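Local coordinates for myosin-2 (Saccharomyces cerevisiae, PDB 6IXO), which carries organelles and other cargo along polarized actin cables, gripping receptor proteins with the globular tail domain described here and pulling with its motor domain, at residues Y53-I57 against Y395-L400; L58-S63 against E110-F114; L46-V51 against K217-I221; L32-P38 against P99-W104. One frame throughout, in Å; residues are numbered along the deposited sequence.

Interaction 1: residues Y53-I57 against Y395-L400; sequences YPARI and YIPAWL
Residues 53-57 form the first turn of helix 53-67, closed by the bond from I57 N to Y53 O (3.0 Å). Residues 395-400 have no regular structure. They are extended at Y395 and I396, continue through P397 and then fold back over A398 and W399. The CA atoms come nearest at I57 and I396, 6.7 Å apart. No direct hydrogen bond joins the segments. One water bridges them instead, donating to Y53 O (3.0 Å) and to Y395 O (2.5 Å). Y53 takes the p rotamer. Its CG meets P397 CG at 3.8 Å and its CE1 meets L400 CD1 at 4.1 Å. Its OH lies 3.2 Å from W399 CZ2, at the indole edge, and is hydrogen-bonded to E36 N. I57 (chi1 m, chi2 t) puts CD1 3.7 Å from I396 CB, 4.1 Å from P397 CD and 4.2 Å from L400 CD1. This is apolar packing of the C-terminal linker before helix 403-415 onto an N-terminal helix, within the all-helical globular tail of a class V myosin.

Interaction 2: residues L58-S63 against E110-F114; sequences LIIVLS and ELYSF
Two helices pack here in a buried contact, roughly parallel. Segment 58-63 belongs to helix 53-67 and segment 110-114 to helix 97-124. Their short axes approach to 11.0 Å and cross at -33°. The nearest CA atoms are those of I59 and L111, 7.1 Å apart. I59 is the central side chain. With chi1 m and chi2 t, its CD1 reaches F114 CB at 3.6 Å and E110 CG at 4.1 Å, and its CG1 lies 4.0 Å from L111 CD2. The other branch, CG2, sits over the face of the F114 ring, 3.7 Å from the centroid and 14° off the normal, a CH-pi contact. F114 has chi1 t and chi2 70°, which extends the ring toward the first helix. L62 (t, chi2 p) brings CD2 to the ring edge, 4.2 Å from F114 CE2. L58 and L111 are both m, t, and their CD1 atoms meet at 3.9 Å. The carboxylate of E110 forms a salt bridge with R56. F77 and V81 of helix 71-90 touch L58, and F151 of helix 134-180 touches L111. The arrangement is apolar helix-helix packing in the core of a helical bundle, as expected for the myosin V cargo-binding domain.

Interaction 3: residues L46-V51 against K217-I221; sequences LSKRDV and KSFHI
A histidine with positive phi links the end of one helix to the loop opposite. H220 (phi/psi 59/43) is the C-prime residue of a Schellman motif that ends helix 202-218. Its N bonds to K217 O at 3.2 Å, and I221 N bonds to M216 O. With chi1 m and chi2 -71°, the imidazole of H220 donates from NE2 to L46 O at 2.7 Å. K48 has an extended side chain beyond its m chi1, and its CG lies over one face of the H220 ring, 4.1 Å from the centroid, in a CH-pi contact. Segment 46-51 runs from extended residues L46 and S47 into a weakly bonded helical turn, 48-51. Its nearest CA pairs are L46 with S218 (6.5 Å), K48 with H220 (7.2 Å) and V51 with F219 (6.1 Å). The contact thus joins the short turn before helix 53-67 to a helix C-terminus within the Dilute family region of the globular tail. A water accepts from L46 N (3.0 Å) and donates to S218 O (2.7 Å). F219 makes the apolar side of the contact. L46 CD1 (m, t) meets the ring edge at F219 CE1, 3.7 Å away. V51 CG1 (chi1 t) lies 3.9 Å from F219 CB.

Interaction 4: residues L32-P38 against P99-W104; sequences LKGFEVP and PSGVFW
An aromatic cluster of F35, F103 and W104 holds the loop after helix 20-32 against helix 97-124 in the all-helical tail domain. Segment 32-38 starts with a type I beta turn from L32 to F35, where F35 N bonds to L32 O at 3.2 Å. It then runs extended through F35, E36, V37 and P38. Segment 99-104 is helical, with F103 N bonded to P99 O (2.9 Å) and W104 N to S100 O (3.0 Å). The nearest CA atoms are those of V37 and S100, 6.4 Å apart. No hydrogen bond crosses the contact. F35 takes the p rotamer and its CA-to-CB bond points toward the helix. W104 (chi1 m) turns its edge to the F35 face in a T-shaped pair. The F35 ring and the five-membered ring of W104 have centroids 4.4 Å apart and planes at 71°. F103 (chi1 t) is nearly parallel to F35 at 23°, but the rings are slid apart and barely overlap, with centroids separated by 5.4 Å. V88 of helix 71-90 touches both F35 and W104. Next to the cluster, L32 CD2 lies 3.8 Å from W104 CH2. V37 (chi1 t) places CG1 4.1 Å from P99 CB and CG2 3.9 Å from F103 CG. P38 CD reaches F103 CD1 at 4.0 Å. At the edge of the F35 ring, CE2 lies 3.4 Å from S100 OG.

Overall arrangement
All four contacts lie on the same side of the chain's centre. Their centres are about 12 to 17 Å apart. Interactions 1 and 2 share helix 53-67, and interactions 2 and 4 share helix 97-124. Along the chain the N-terminal partners come in the order 32-38, 46-51, 53-57 and 58-63. Their partners lie at 99-104, 217-221, 395-400 and 110-114. Interactions 1, 3 and 4 therefore cross one another, while interaction 2 lies between the segments of 1 and of 3. Interactions 1, 3 and 4 all touch one another. F219 of interaction 3 packs on V37 and P38 of interaction 4. Interactions 2 and 3 do not touch; their nearest atoms are about 7 Å apart. Segments from the start, the middle and the end of the chain thus pack together in one globular tail.

Interaction 1: residues Y53-I57 against Y395-L400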
loop_
_atom_site.group_PDB
_atom_site.type_symbol
_atom_site.label_atom_id
_atom_site.label_comp_id
_atom_site.label_asym_id
_atom_site.label_seq_id
_atom_site.Cartn_x
_atom_site.Cartn_y
_atom_site.Cartn_z
ATOM N N TYR A 53 -11.464 -11.392 -11.046
ATOM C CA TYR A 53 -12.619 -12.269 -11.313
ATOM C C TYR A 53 -13.781 -11.997 -10.315
ATOM O O TYR A 53 -14.960 -12.052 -10.725
ATOM C CB TYR A 53 -12.208 -13.768 -11.326
ATOM C CG TYR A 53 -11.848 -14.332 -9.972
ATOM C CD1 TYR A 53 -12.837 -14.847 -9.128
ATOM C CD2 TYR A 53 -10.512 -14.343 -9.515
ATOM C CE1 TYR A 53 -12.525 -15.345 -7.879
ATOM C CE2 TYR A 53 -10.192 -14.853 -8.261
ATOM C CZ TYR A 53 -11.199 -15.345 -7.442
ATOM O OH TYR A 53 -10.906 -15.844 -6.172
ATOM N N PRO A 54 -13.500 -11.647 -9.043
ATOM C CA PRO A 54 -14.649 -11.347 -8.177
ATOM C C PRO A 54 -15.383 -10.098 -8.608
ATOM O O PRO A 54 -16.616 -10.137 -8.683
ATOM C CB PRO A 54 -14.010 -11.134 -6.786
ATOM C CG PRO A 54 -12.748 -11.900 -6.861
ATOM C CD PRO A 54 -12.237 -11.618 -8.232
ATOM N N ALA A 55 -14.655 -9.028 -8.908
ATOM C CA ALA A 55 -15.336 -7.823 -9.377
ATOM C C ALA A 55 -16.176 -8.086 -10.643
ATOM O O ALA A 55 -17.296 -7.601 -10.721
ATOM C CB ALA A 55 -14.348 -6.718 -9.667
ATOM N N ARG A 56 -15.643 -8.844 -11.608
ATOM C CA ARG A 56 -16.372 -9.027 -12.870
ATOM C C ARG A 56 -17.632 -9.810 -12.593
ATOM O O ARG A 56 -18.692 -9.523 -13.148
ATOM C CB ARG A 56 -15.513 -9.756 -13.932
ATOM C CG ARG A 56 -14.211 -9.058 -14.296
ATOM C CD ARG A 56 -14.387 -8.051 -15.400
ATOM N NE ARG A 56 -13.172 -7.287 -15.711
ATOM C CZ ARG A 56 -12.243 -7.650 -16.597
ATOM N NH1 ARG A 56 -11.176 -6.873 -16.805
ATOM N NH2 ARG A 56 -12.369 -8.784 -17.272
ATOM N N ILE A 57 -17.538 -10.815 -11.730
ATOM C CA ILE A 57 -18.750 -11.569 -11.385
ATOM C C ILE A 57 -19.817 -10.678 -10.712
ATOM O O ILE A 57 -20.997 -10.721 -11.067
ATOM C CB ILE A 57 -18.396 -12.754 -10.489
ATOM C CG1 ILE A 57 -17.636 -13.770 -11.332
ATOM C CG2 ILE A 57 -19.660 -13.372 -9.907
ATOM C CD1 ILE A 57 -17.001 -14.925 -10.538
ATOM N N TYR A 395 -17.546 -14.435 -17.335
ATOM C CA TYR A 395 -16.612 -15.494 -16.942
ATOM C C TYR A 395 -16.565 -15.742 -15.444
ATOM O O TYR A 395 -16.546 -14.804 -14.661
ATOM C CB TYR A 395 -15.205 -15.159 -17.421
ATOM C CG TYR A 395 -14.098 -15.967 -16.763
ATOM C CD1 TYR A 395 -13.961 -17.336 -16.997
ATOM C CD2 TYR A 395 -13.161 -15.355 -15.948
ATOM C CE1 TYR A 395 -12.923 -18.077 -16.410
ATOM C CE2 TYR A 395 -12.128 -16.081 -15.365
ATOM C CZ TYR A 395 -12.014 -17.442 -15.595
ATOM O OH TYR A 395 -10.983 -18.151 -14.998
ATOM N N ILE A 396 -16.522 -17.015 -15.056
ATOM C CA ILE A 396 -16.385 -17.398 -13.653
ATOM C C ILE A 396 -15.489 -18.631 -13.550
ATOM O O ILE A 396 -15.776 -19.639 -14.172
ATOM C CB ILE A 396 -17.779 -17.651 -12.991
ATOM C CG1 ILE A 396 -17.654 -18.563 -11.781
ATOM C CG2 ILE A 396 -18.781 -18.302 -13.953
ATOM C CD1 ILE A 396 -19.004 -18.797 -11.130
ATOM N N PRO A 397 -14.384 -18.544 -12.782
ATOM C CA PRO A 397 -13.353 -19.597 -12.723
ATOM C C PRO A 397 -13.842 -21.000 -12.355
ATOM O O PRO A 397 -14.994 -21.172 -11.984
ATOM C CB PRO A 397 -12.393 -19.088 -11.645
ATOM C CG PRO A 397 -12.543 -17.608 -11.689
ATOM C CD PRO A 397 -13.995 -17.362 -11.984
ATOM N N ALA A 398 -12.928 -21.968 -12.419
ATOM C CA ALA A 398 -13.258 -23.395 -12.421
ATOM C C ALA A 398 -13.201 -24.026 -11.049
ATOM O O ALA A 398 -13.977 -24.921 -10.730
ATOM C CB ALA A 398 -12.320 -24.145 -13.352
ATOM N N TRP A 399 -12.274 -23.572 -10.226
ATOM C CA TRP A 399 -12.217 -24.094 -8.886
ATOM C C TRP A 399 -13.415 -23.585 -8.066
ATOM O O TRP A 399 -13.684 -24.113 -6.980
ATOM C CB TRP A 399 -10.879 -23.741 -8.235
ATOM C CG TRP A 399 -10.661 -22.281 -8.155
ATOM C CD1 TRP A 399 -10.080 -21.477 -9.095
ATOM C CD2 TRP A 399 -11.055 -21.431 -7.085
ATOM N NE1 TRP A 399 -10.076 -20.170 -8.667
ATOM C CE2 TRP A 399 -10.672 -20.114 -7.434
ATOM C CE3 TRP A 399 -11.696 -21.650 -5.863
ATOM C CZ2 TRP A 399 -10.913 -19.024 -6.607
ATOM C CZ3 TRP A 399 -11.931 -20.559 -5.037
ATOM C CH2 TRP A 399 -11.543 -19.265 -5.418
ATOM N N LEU A 400 -14.168 -22.591 -8.577
ATOM C CA LEU A 400 -15.254 -22.063 -7.762
ATOM C C LEU A 400 -16.416 -23.036 -7.691
ATOM O O LEU A 400 -16.700 -23.758 -8.642
ATOM C CB LEU A 400 -15.746 -20.702 -8.278
ATOM C CG LEU A 400 -14.829 -19.512 -7.989
ATOM C CD1 LEU A 400 -15.314 -18.249 -8.707
ATOM C CD2 LEU A 400 -14.712 -19.256 -6.469
HETATM O O HOH W 1 -14.978 -13.261 -13.417
#

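Interaction 2: residues L58-S63 against E110-F114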
loop_
_atom_site.group_PDB
_atom_site.type_symbol
_atom_site.label_atom_id
_atom_site.label_comp_id
_atom_site.label_asym_id
_atom_site.label_seq_id
_atom_site.Cartn_x
_atom_site.Cartn_y
_atom_site.Cartn_z
ATOM N N LEU A 58 -19.392 -9.871 -9.742
ATOM C CA LEU A 58 -20.278 -8.934 -9.060
ATOM C C LEU A 58 -20.939 -7.975 -10.036
ATOM O O LEU A 58 -22.122 -7.677 -9.918
ATOM C CB LEU A 58 -19.493 -8.126 -8.012
ATOM C CG LEU A 58 -18.953 -8.921 -6.823
ATOM C CD1 LEU A 58 -18.071 -8.017 -5.911
ATOM C CD2 LEU A 58 -20.082 -9.522 -6.023
ATOM N N ILE A 59 -20.149 -7.483 -10.980
ATOM C CA ILE A 59 -20.644 -6.561 -12.002
ATOM C C ILE A 59 -21.748 -7.205 -12.845
ATOM O O ILE A 59 -22.771 -6.568 -13.168
ATOM C CB ILE A 59 -19.462 -6.072 -12.907
ATOM C CG1 ILE A 59 -18.593 -5.074 -12.110
ATOM C CG2 ILE A 59 -19.974 -5.421 -14.198
ATOM C CD1 ILE A 59 -17.174 -4.856 -12.718
ATOM N N ILE A 60 -21.579 -8.473 -13.193
ATOM C CA ILE A 60 -22.608 -9.131 -14.006
ATOM C C ILE A 60 -23.909 -9.249 -13.213
ATOM O O ILE A 60 -24.992 -8.896 -13.701
ATOM C CB ILE A 60 -22.147 -10.504 -14.470
ATOM C CG1 ILE A 60 -21.032 -10.317 -15.498
ATOM C CG2 ILE A 60 -23.321 -11.295 -15.063
ATOM C CD1 ILE A 60 -20.132 -11.506 -15.670
ATOM N N VAL A 61 -23.791 -9.747 -11.990
ATOM C CA VAL A 61 -24.934 -9.913 -11.104
ATOM C C VAL A 61 -25.631 -8.588 -10.880
ATOM O O VAL A 61 -26.846 -8.496 -11.027
ATOM C CB VAL A 61 -24.529 -10.486 -9.733
ATOM C CG1 VAL A 61 -25.692 -10.363 -8.745
ATOM C CG2 VAL A 61 -24.067 -11.917 -9.879
ATOM N N LEU A 62 -24.854 -7.571 -10.527
ATOM C CA LEU A 62 -25.389 -6.245 -10.215
ATOM C C LEU A 62 -26.175 -5.661 -11.357
ATOM O O LEU A 62 -27.317 -5.188 -11.211
ATOM C CB LEU A 62 -24.239 -5.283 -9.861
ATOM C CG LEU A 62 -24.669 -3.835 -9.573
ATOM C CD1 LEU A 62 -25.700 -3.797 -8.475
ATOM C CD2 LEU A 62 -23.465 -2.942 -9.165
ATOM N N SER A 63 -25.551 -5.680 -12.518
ATOM C CA SER A 63 -26.197 -5.102 -13.668
ATOM C C SER A 63 -27.448 -5.880 -14.058
ATOM O O SER A 63 -28.416 -5.276 -14.544
ATOM C CB SER A 63 -25.217 -5.004 -14.832
ATOM O OG SER A 63 -24.688 -6.256 -15.171
ATOM N N GLU A 110 -11.802 -2.074 -9.751
ATOM C CA GLU A 110 -12.584 -2.479 -10.932
ATOM C C GLU A 110 -14.083 -2.188 -10.680
ATOM O O GLU A 110 -14.811 -1.767 -11.566
ATOM C CB GLU A 110 -12.370 -3.971 -11.221
ATOM C CG GLU A 110 -13.139 -4.504 -12.442
ATOM C CD GLU A 110 -12.402 -4.190 -13.734
ATOM O OE1 GLU A 110 -11.322 -3.555 -13.666
ATOM O OE2 GLU A 110 -12.892 -4.605 -14.796
ATOM N N LEU A 111 -14.532 -2.416 -9.451
ATOM C CA LEU A 111 -15.925 -2.169 -9.072
ATOM C C LEU A 111 -16.241 -0.682 -9.145
ATOM O O LEU A 111 -17.279 -0.263 -9.657
ATOM C CB LEU A 111 -16.187 -2.669 -7.658
ATOM C CG LEU A 111 -16.291 -4.183 -7.492
ATOM C CD1 LEU A 111 -16.264 -4.599 -5.999
ATOM C CD2 LEU A 111 -17.589 -4.694 -8.205
ATOM N N TYR A 112 -15.341 0.126 -8.606
ATOM C CA TYR A 112 -15.582 1.556 -8.569
ATOM C C TYR A 112 -15.633 2.066 -9.988
ATOM O O TYR A 112 -16.510 2.842 -10.370
ATOM C CB TYR A 112 -14.488 2.269 -7.732
ATOM C CG TYR A 112 -14.615 3.782 -7.792
ATOM C CD1 TYR A 112 -15.620 4.443 -7.079
ATOM C CD2 TYR A 112 -13.767 4.542 -8.588
ATOM C CE1 TYR A 112 -15.776 5.831 -7.165
ATOM C CE2 TYR A 112 -13.888 5.939 -8.654
ATOM C CZ TYR A 112 -14.906 6.577 -7.950
ATOM O OH TYR A 112 -15.025 7.958 -8.003
ATOM N N SER A 113 -14.720 1.563 -10.808
ATOM C CA SER A 113 -14.651 1.994 -12.187
ATOM C C SER A 113 -15.932 1.607 -12.933
ATOM O O SER A 113 -16.418 2.340 -13.793
ATOM C CB SER A 113 -13.410 1.394 -12.875
ATOM O OG SER A 113 -12.213 1.787 -12.151
ATOM N N PHE A 114 -16.469 0.445 -12.602
ATOM C CA PHE A 114 -17.729 0.060 -13.219
ATOM C C PHE A 114 -18.857 1.024 -12.841
ATOM O O PHE A 114 -19.672 1.387 -13.670
ATOM C CB PHE A 114 -18.148 -1.355 -12.828
ATOM C CG PHE A 114 -19.546 -1.665 -13.304
ATOM C CD1 PHE A 114 -19.784 -1.817 -14.645
ATOM C CD2 PHE A 114 -20.614 -1.684 -12.420
ATOM C CE1 PHE A 114 -21.090 -2.036 -15.132
ATOM C CE2 PHE A 114 -21.929 -1.909 -12.902
ATOM C CZ PHE A 114 -22.145 -2.077 -14.248
#

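Interaction 3: residues L46-V51 against K217-I221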
loop_
_atom_site.group_PDB
_atom_site.type_symbol
_atom_site.label_atom_id
_atom_site.label_comp_id
_atom_site.label_asym_id
_atom_site.label_seq_id
_atom_site.Cartn_x
_atom_site.Cartn_y
_atom_site.Cartn_z
ATOM N N LEU A 46 -0.339 -12.866 -16.173
ATOM C CA LEU A 46 -1.757 -12.937 -15.832
ATOM C C LEU A 46 -2.582 -12.073 -16.737
ATOM O O LEU A 46 -2.228 -10.919 -16.983
ATOM C CB LEU A 46 -1.995 -12.486 -14.386
ATOM C CG LEU A 46 -1.255 -13.291 -13.342
ATOM C CD1 LEU A 46 -1.529 -12.712 -11.955
ATOM C CD2 LEU A 46 -1.699 -14.732 -13.436
ATOM N N SER A 47 -3.695 -12.612 -17.217
ATOM C CA SER A 47 -4.701 -11.769 -17.834
ATOM C C SER A 47 -5.428 -10.990 -16.738
ATOM O O SER A 47 -5.398 -11.372 -15.561
ATOM C CB SER A 47 -5.694 -12.601 -18.637
ATOM O OG SER A 47 -6.492 -13.341 -17.735
ATOM N N LYS A 48 -6.101 -9.909 -17.114
ATOM C CA LYS A 48 -6.801 -9.108 -16.122
ATOM C C LYS A 48 -7.939 -9.915 -15.514
ATOM O O LYS A 48 -8.248 -9.741 -14.345
ATOM C CB LYS A 48 -7.306 -7.798 -16.731
ATOM C CG LYS A 48 -6.164 -6.824 -16.990
ATOM C CD LYS A 48 -6.579 -5.556 -17.717
ATOM C CE LYS A 48 -5.357 -4.663 -17.941
ATOM N NZ LYS A 48 -5.683 -3.389 -18.637
ATOM N N ARG A 49 -8.544 -10.818 -16.291
ATOM C CA ARG A 49 -9.680 -11.551 -15.743
ATOM C C ARG A 49 -9.290 -12.491 -14.579
ATOM O O ARG A 49 -10.121 -12.771 -13.730
ATOM C CB ARG A 49 -10.412 -12.332 -16.851
ATOM C CG ARG A 49 -9.799 -13.662 -17.215
ATOM C CD ARG A 49 -10.535 -14.246 -18.427
ATOM N NE ARG A 49 -10.241 -15.659 -18.640
ATOM C CZ ARG A 49 -10.969 -16.462 -19.415
ATOM N NH1 ARG A 49 -12.047 -15.996 -20.045
ATOM N NH2 ARG A 49 -10.628 -17.736 -19.552
ATOM N N ASP A 50 -8.039 -12.955 -14.534
ATOM C CA ASP A 50 -7.556 -13.808 -13.436
ATOM C C ASP A 50 -7.382 -13.024 -12.132
ATOM O O ASP A 50 -7.394 -13.591 -11.039
ATOM C CB ASP A 50 -6.215 -14.461 -13.803
ATOM C CG ASP A 50 -6.315 -15.401 -15.000
ATOM O OD1 ASP A 50 -7.401 -15.988 -15.218
ATOM O OD2 ASP A 50 -5.294 -15.551 -15.716
ATOM N N VAL A 51 -7.212 -11.716 -12.262
ATOM C CA VAL A 51 -6.984 -10.856 -11.128
ATOM C C VAL A 51 -8.305 -10.302 -10.598
ATOM O O VAL A 51 -8.555 -10.310 -9.404
ATOM C CB VAL A 51 -6.043 -9.686 -11.485
ATOM C CG1 VAL A 51 -5.881 -8.760 -10.286
ATOM C CG2 VAL A 51 -4.679 -10.232 -11.940
ATOM N N LYS A 217 2.867 -5.050 -10.182
ATOM C CA LYS A 217 3.123 -5.241 -11.614
ATOM C C LYS A 217 2.251 -6.354 -12.238
ATOM O O LYS A 217 1.595 -6.173 -13.302
ATOM C CB LYS A 217 4.621 -5.549 -11.825
ATOM C CG LYS A 217 5.000 -5.604 -13.287
ATOM C CD LYS A 217 6.485 -5.353 -13.525
ATOM C CE LYS A 217 6.740 -5.176 -15.037
ATOM N NZ LYS A 217 8.100 -4.628 -15.335
ATOM N N SER A 218 2.242 -7.513 -11.581
ATOM C CA SER A 218 1.565 -8.678 -12.145
ATOM C C SER A 218 0.072 -8.474 -12.113
ATOM O O SER A 218 -0.634 -9.002 -12.988
ATOM C CB SER A 218 1.900 -9.966 -11.407
ATOM O OG SER A 218 3.272 -10.309 -11.549
ATOM N N PHE A 219 -0.417 -7.739 -11.106
ATOM C CA PHE A 219 -1.871 -7.568 -10.971
ATOM C C PHE A 219 -2.358 -6.334 -11.706
ATOM O O PHE A 219 -3.484 -5.888 -11.467
ATOM C CB PHE A 219 -2.314 -7.486 -9.496
ATOM C CG PHE A 219 -2.099 -8.761 -8.724
ATOM C CD1 PHE A 219 -1.584 -9.897 -9.351
ATOM C CD2 PHE A 219 -2.374 -8.814 -7.352
ATOM C CE1 PHE A 219 -1.348 -11.073 -8.641
ATOM C CE2 PHE A 219 -2.149 -9.981 -6.638
ATOM C CZ PHE A 219 -1.631 -11.120 -7.289
ATOM N N HIS A 220 -1.501 -5.788 -12.575
ATOM C CA HIS A 220 -1.843 -4.663 -13.439
ATOM C C HIS A 220 -2.285 -3.438 -12.649
ATOM O O HIS A 220 -3.231 -2.772 -13.007
ATOM C CB HIS A 220 -2.951 -5.085 -14.435
ATOM C CG HIS A 220 -2.651 -6.375 -15.133
ATOM N ND1 HIS A 220 -1.661 -6.486 -16.086
ATOM C CD2 HIS A 220 -3.186 -7.610 -14.997
ATOM C CE1 HIS A 220 -1.615 -7.732 -16.522
ATOM N NE2 HIS A 220 -2.529 -8.435 -15.879
ATOM N N ILE A 221 -1.591 -3.139 -11.569
ATOM C CA ILE A 221 -1.934 -1.972 -10.766
ATOM C C ILE A 221 -1.262 -0.752 -11.342
ATOM O O ILE A 221 -0.088 -0.803 -11.703
ATOM C CB ILE A 221 -1.481 -2.119 -9.295
ATOM C CG1 ILE A 221 -2.163 -3.314 -8.651
ATOM C CG2 ILE A 221 -1.819 -0.845 -8.510
ATOM C CD1 ILE A 221 -3.667 -3.188 -8.647
HETATM O O HOH W 2 0.430 -10.201 -15.142
#

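Interaction 4: residues L32-P38 against P99-W104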
loop_
_atom_site.group_PDB
_atom_site.type_symbol
_atom_site.label_atom_id
_atom_site.label_comp_id
_atom_site.label_asym_id
_atom_site.label_seq_id
_atom_site.Cartn_x
_atom_site.Cartn_y
_atom_site.Cartn_z
ATOM N N LEU A 32 -16.308 -14.035 -2.037
ATOM C CA LEU A 32 -15.517 -12.991 -1.409
ATOM C C LEU A 32 -14.608 -13.569 -0.295
ATOM O O LEU A 32 -13.389 -13.460 -0.384
ATOM C CB LEU A 32 -16.414 -11.894 -0.857
ATOM C CG LEU A 32 -17.313 -11.236 -1.914
ATOM C CD1 LEU A 32 -18.187 -10.216 -1.208
ATOM C CD2 LEU A 32 -16.502 -10.574 -3.039
ATOM N N LYS A 33 -15.176 -14.168 0.744
ATOM C CA LYS A 33 -14.314 -14.690 1.827
ATOM C C LYS A 33 -13.457 -15.831 1.303
ATOM O O LYS A 33 -12.391 -16.110 1.832
ATOM C CB LYS A 33 -15.135 -15.172 3.031
ATOM C CG LYS A 33 -15.891 -14.061 3.737
ATOM C CD LYS A 33 -16.550 -14.597 5.002
ATOM C CE LYS A 33 -17.558 -13.595 5.562
ATOM N NZ LYS A 33 -18.168 -14.076 6.833
ATOM N N GLY A 34 -13.907 -16.472 0.222
ATOM C CA GLY A 34 -13.211 -17.629 -0.313
ATOM C C GLY A 34 -12.249 -17.298 -1.449
ATOM O O GLY A 34 -11.814 -18.195 -2.171
ATOM N N PHE A 35 -11.948 -16.016 -1.641
ATOM C CA PHE A 35 -11.052 -15.599 -2.725
ATOM C C PHE A 35 -9.698 -16.354 -2.713
ATOM O O PHE A 35 -9.180 -16.727 -1.641
ATOM C CB PHE A 35 -10.786 -14.085 -2.648
ATOM C CG PHE A 35 -9.741 -13.694 -1.597
ATOM C CD1 PHE A 35 -10.075 -13.617 -0.239
ATOM C CD2 PHE A 35 -8.441 -13.385 -1.980
ATOM C CE1 PHE A 35 -9.108 -13.248 0.733
ATOM C CE2 PHE A 35 -7.459 -13.010 -1.007
ATOM C CZ PHE A 35 -7.811 -12.947 0.346
ATOM N N GLU A 36 -9.159 -16.573 -3.911
ATOM C CA GLU A 36 -7.831 -17.149 -4.125
ATOM C C GLU A 36 -7.034 -16.197 -5.006
ATOM O O GLU A 36 -7.496 -15.749 -6.043
ATOM C CB GLU A 36 -7.893 -18.539 -4.777
ATOM C CG GLU A 36 -8.482 -19.644 -3.889
ATOM C CD GLU A 36 -7.629 -19.934 -2.656
ATOM O OE1 GLU A 36 -6.401 -19.761 -2.755
ATOM O OE2 GLU A 36 -8.182 -20.331 -1.602
ATOM N N VAL A 37 -5.825 -15.863 -4.578
ATOM C CA VAL A 37 -5.035 -14.904 -5.311
ATOM C C VAL A 37 -4.190 -15.652 -6.340
ATOM O O VAL A 37 -3.673 -16.716 -6.043
ATOM C CB VAL A 37 -4.117 -14.084 -4.317
ATOM C CG1 VAL A 37 -3.298 -13.101 -5.069
ATOM C CG2 VAL A 37 -4.971 -13.347 -3.303
ATOM N N PRO A 38 -4.044 -15.119 -7.559
ATOM C CA PRO A 38 -3.113 -15.805 -8.478
ATOM C C PRO A 38 -1.644 -15.504 -8.173
ATOM O O PRO A 38 -1.370 -14.536 -7.480
ATOM C CB PRO A 38 -3.487 -15.238 -9.844
ATOM C CG PRO A 38 -4.074 -13.895 -9.534
ATOM C CD PRO A 38 -4.829 -14.078 -8.242
ATOM N N PRO A 99 0.173 -9.842 -1.304
ATOM C CA PRO A 99 -0.652 -10.208 -2.478
ATOM C C PRO A 99 -2.151 -10.073 -2.223
ATOM O O PRO A 99 -2.844 -9.586 -3.125
ATOM C CB PRO A 99 -0.274 -11.683 -2.763
ATOM C CG PRO A 99 0.455 -12.152 -1.539
ATOM C CD PRO A 99 1.058 -10.941 -0.891
ATOM N N SER A 100 -2.657 -10.445 -1.040
ATOM C CA SER A 100 -4.120 -10.356 -0.860
ATOM C C SER A 100 -4.560 -8.918 -0.850
ATOM O O SER A 100 -5.617 -8.584 -1.356
ATOM C CB SER A 100 -4.571 -11.061 0.400
ATOM O OG SER A 100 -4.321 -12.455 0.273
ATOM N N GLY A 101 -3.747 -8.036 -0.280
ATOM C CA GLY A 101 -4.148 -6.636 -0.270
ATOM C C GLY A 101 -4.169 -6.030 -1.657
ATOM O O GLY A 101 -5.053 -5.260 -2.003
ATOM N N VAL A 102 -3.174 -6.346 -2.469
ATOM C CA VAL A 102 -3.132 -5.762 -3.808
ATOM C C VAL A 102 -4.311 -6.309 -4.642
ATOM O O VAL A 102 -4.966 -5.579 -5.412
ATOM C CB VAL A 102 -1.784 -6.076 -4.504
ATOM C CG1 VAL A 102 -1.780 -5.555 -5.942
ATOM C CG2 VAL A 102 -0.576 -5.427 -3.666
ATOM N N PHE A 103 -4.550 -7.596 -4.458
ATOM C CA PHE A 103 -5.677 -8.287 -5.092
ATOM C C PHE A 103 -6.968 -7.523 -4.825
ATOM O O PHE A 103 -7.738 -7.206 -5.754
ATOM C CB PHE A 103 -5.767 -9.718 -4.536
ATOM C CG PHE A 103 -6.943 -10.509 -5.087
ATOM C CD1 PHE A 103 -6.828 -11.180 -6.300
ATOM C CD2 PHE A 103 -8.119 -10.612 -4.352
ATOM C CE1 PHE A 103 -7.912 -11.923 -6.812
ATOM C CE2 PHE A 103 -9.207 -11.392 -4.852
ATOM C CZ PHE A 103 -9.075 -12.033 -6.073
ATOM N N TRP A 104 -7.235 -7.235 -3.550
ATOM C CA TRP A 104 -8.488 -6.558 -3.215
ATOM C C TRP A 104 -8.495 -5.109 -3.689
ATOM O O TRP A 104 -9.532 -4.608 -4.096
ATOM C CB TRP A 104 -8.788 -6.659 -1.703
ATOM C CG TRP A 104 -9.354 -7.997 -1.420
ATOM C CD1 TRP A 104 -8.777 -9.014 -0.742
ATOM C CD2 TRP A 104 -10.596 -8.502 -1.930
ATOM N NE1 TRP A 104 -9.582 -10.116 -0.757
ATOM C CE2 TRP A 104 -10.707 -9.836 -1.495
ATOM C CE3 TRP A 104 -11.617 -7.953 -2.707
ATOM C CZ2 TRP A 104 -11.804 -10.628 -1.802
ATOM C CZ3 TRP A 104 -12.710 -8.763 -3.042
ATOM C CH2 TRP A 104 -12.792 -10.074 -2.579
#